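PDB 5H2D: KLLA0C04147p from Kluyveromyces lactis, which binds ergosterol in its oxysterol-binding-protein-related domain, the part present here, and probably transfers sterols between membranes. Local coordinates for residues L345-P350 with K421-H426. Numbering follows the deposited sequence.
Sequences LPWLPP and KQRRDH
Trp347 lays its indole against Arg423 and the end of helix 419-424, where a Schellman motif closes the last turn with His426 as its positive-phi C-prime residue. The contact joins the loop between helices 332-337 and 357-363 to a C-terminal helix of the oxysterol-binding domain. The inner part is tight. The anti first torsion of buried Arg423 (chi1 177°) and its chain, extended from CG to NE, bring the guanidinium alongside Trp347 CB, which sits over one face, toward the rim, 3.6 Å from Arg423 NH2. Indole and guanidinium planes lie only 12° apart, although the two side chains run at roughly right angles. The cationic end is fixed by a salt bridge from NE to Glu130 on strand 128-133 and by a hydrogen bond from NH2 to the carbonyl of Leu23, so Trp347 CB, with CG farther off, rests on a guanidinium positioned by other residues. The benzene edge of the indole points into the helix end, with Trp347 CE3 3.5 Å from Arg423 O and Arg424 O also close to the ring plane. The outer part faces solvent: exposed His426 meets the six-membered ring obliquely, planes 31° apart, close but through a small patch around NE2, which lies 3.4 Å from Trp347 CZ3. Arg424, in the last turn, grips Asp425 just past the helix, side-on through NE and NH2, without drawing on the loop. An alanine in place of Trp347 would probably open a gap between the Arg423 guanidinium and His426, leaving the imidazole without its aromatic neighbour. No direct hydrogen bond links the segments; one water bridges them, donating to Trp347 O and to Arg423 O, each 2.8 Å from the water oxygen.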
loop_
_atom_site.group_PDB
_atom_site.type_symbol
_atom_site.label_atom_id
_atom_site.label_comp_id
_atom_site.label_asym_id
_atom_site.label_seq_id
_atom_site.Cartn_x
_atom_site.Cartn_y
_atom_site.Cartn_z
ATOM N N LEU A 345 18.498 -9.636 -8.190
ATOM C CA LEU A 345 19.175 -8.466 -8.745
ATOM C C LEU A 345 19.391 -8.521 -10.257
ATOM O O LEU A 345 19.173 -7.488 -10.914
ATOM C CB LEU A 345 20.515 -8.247 -8.023
ATOM C CG LEU A 345 20.421 -7.906 -6.535
ATOM C CD1 LEU A 345 21.810 -7.780 -5.913
ATOM C CD2 LEU A 345 19.640 -6.615 -6.347
ATOM N N PRO A 346 19.805 -9.638 -10.867
ATOM C CA PRO A 346 20.060 -9.614 -12.319
ATOM C C PRO A 346 18.821 -9.341 -13.159
ATOM O O PRO A 346 18.961 -8.901 -14.308
ATOM C CB PRO A 346 20.630 -11.012 -12.604
ATOM C CG PRO A 346 21.146 -11.497 -11.274
ATOM C CD PRO A 346 20.146 -10.943 -10.274
ATOM N N TRP A 347 17.619 -9.554 -12.609
ATOM C CA TRP A 347 16.376 -9.331 -13.334
ATOM C C TRP A 347 15.913 -7.880 -13.309
ATOM O O TRP A 347 15.112 -7.486 -14.160
ATOM C CB TRP A 347 15.258 -10.198 -12.740
ATOM C CG TRP A 347 15.509 -11.668 -12.882
ATOM C CD1 TRP A 347 16.113 -12.495 -11.972
ATOM C CD2 TRP A 347 15.185 -12.481 -14.014
ATOM N NE1 TRP A 347 16.180 -13.778 -12.476
ATOM C CE2 TRP A 347 15.616 -13.794 -13.723
ATOM C CE3 TRP A 347 14.573 -12.225 -15.247
ATOM C CZ2 TRP A 347 15.452 -14.852 -14.624
ATOM C CZ3 TRP A 347 14.406 -13.277 -16.138
ATOM C CH2 TRP A 347 14.843 -14.574 -15.817
ATOM N N LEU A 348 16.390 -7.093 -12.361
ATOM C CA LEU A 348 15.772 -5.800 -12.114
ATOM C C LEU A 348 16.133 -4.765 -13.174
ATOM O O LEU A 348 17.252 -4.759 -13.705
ATOM C CB LEU A 348 16.203 -5.266 -10.753
ATOM C CG LEU A 348 15.812 -6.114 -9.545
ATOM C CD1 LEU A 348 16.458 -5.535 -8.294
ATOM C CD2 LEU A 348 14.289 -6.187 -9.384
ATOM N N PRO A 349 15.226 -3.837 -13.447
ATOM C CA PRO A 349 15.587 -2.636 -14.199
ATOM C C PRO A 349 16.482 -1.758 -13.354
ATOM O O PRO A 349 16.459 -1.869 -12.119
ATOM C CB PRO A 349 14.230 -1.962 -14.447
ATOM C CG PRO A 349 13.402 -2.369 -13.248
ATOM C CD PRO A 349 13.872 -3.755 -12.863
ATOM N N PRO A 350 17.260 -0.859 -13.966
ATOM C CA PRO A 350 18.114 0.036 -13.169
ATOM C C PRO A 350 17.337 0.971 -12.267
ATOM O O PRO A 350 17.949 1.612 -11.408
ATOM C CB PRO A 350 18.899 0.828 -14.226
ATOM C CG PRO A 350 18.682 0.115 -15.510
ATOM C CD PRO A 350 17.435 -0.679 -15.415
ATOM N N LYS A 421 7.014 -9.002 -19.272
ATOM C CA LYS A 421 7.536 -9.680 -20.460
ATOM C C LYS A 421 8.926 -9.171 -20.812
ATOM O O LYS A 421 9.837 -9.966 -21.088
ATOM C CB LYS A 421 6.580 -9.486 -21.635
ATOM C CG LYS A 421 5.170 -9.934 -21.338
ATOM C CD LYS A 421 4.289 -9.934 -22.578
ATOM C CE LYS A 421 4.226 -8.575 -23.225
ATOM N NZ LYS A 421 3.208 -8.539 -24.318
ATOM N N GLN A 422 9.120 -7.852 -20.811
ATOM C CA GLN A 422 10.444 -7.323 -21.117
ATOM C C GLN A 422 11.452 -7.739 -20.060
ATOM O O GLN A 422 12.622 -7.964 -20.376
ATOM C CB GLN A 422 10.395 -5.802 -21.253
ATOM C CG GLN A 422 9.440 -5.333 -22.334
ATOM C CD GLN A 422 9.650 -3.882 -22.717
ATOM O OE1 GLN A 422 10.642 -3.260 -22.333
ATOM N NE2 GLN A 422 8.714 -3.334 -23.487
ATOM N N ARG A 423 11.013 -7.850 -18.807
ATOM C CA ARG A 423 11.877 -8.361 -17.747
ATOM C C ARG A 423 12.255 -9.818 -18.001
ATOM O O ARG A 423 13.428 -10.200 -17.893
ATOM C CB ARG A 423 11.151 -8.197 -16.411
ATOM C CG ARG A 423 11.854 -8.738 -15.170
ATOM C CD ARG A 423 10.839 -8.760 -14.040
ATOM N NE ARG A 423 11.401 -9.122 -12.740
ATOM C CZ ARG A 423 11.583 -10.367 -12.316
ATOM N NH1 ARG A 423 11.273 -11.389 -13.101
ATOM N NH2 ARG A 423 12.074 -10.593 -11.112
ATOM N N ARG A 424 11.258 -10.647 -18.308
ATOM C CA ARG A 424 11.491 -12.041 -18.680
ATOM C C ARG A 424 12.546 -12.167 -19.773
ATOM O O ARG A 424 13.388 -13.081 -19.739
ATOM C CB ARG A 424 10.166 -12.659 -19.135
ATOM C CG ARG A 424 10.237 -14.109 -19.585
ATOM C CD ARG A 424 9.006 -14.468 -20.415
ATOM N NE ARG A 424 8.938 -13.648 -21.618
ATOM C CZ ARG A 424 7.819 -13.337 -22.265
ATOM N NH1 ARG A 424 6.640 -13.775 -21.834
ATOM N NH2 ARG A 424 7.880 -12.565 -23.338
ATOM N N ASP A 425 12.518 -11.265 -20.752
ATOM C CA ASP A 425 13.377 -11.365 -21.922
ATOM C C ASP A 425 14.665 -10.569 -21.774
ATOM O O ASP A 425 15.375 -10.375 -22.767
ATOM C CB ASP A 425 12.609 -10.914 -23.168
ATOM C CG ASP A 425 11.420 -11.809 -23.471
ATOM O OD1 ASP A 425 11.384 -12.957 -22.975
ATOM O OD2 ASP A 425 10.512 -11.360 -24.197
ATOM N N HIS A 426 14.974 -10.096 -20.562
ATOM C CA HIS A 426 16.250 -9.448 -20.264
ATOM C C HIS A 426 16.445 -8.176 -21.079
ATOM O O HIS A 426 17.546 -7.885 -21.562
ATOM C CB HIS A 426 17.410 -10.426 -20.483
ATOM C CG HIS A 426 17.230 -11.714 -19.747
ATOM N ND1 HIS A 426 16.916 -12.898 -20.380
ATOM C CD2 HIS A 426 17.261 -11.989 -18.422
ATOM C CE1 HIS A 426 16.789 -13.853 -19.476
ATOM N NE2 HIS A 426 16.994 -13.328 -18.281
HETATM O O HOH W 1 15.400 -8.586 -16.734
#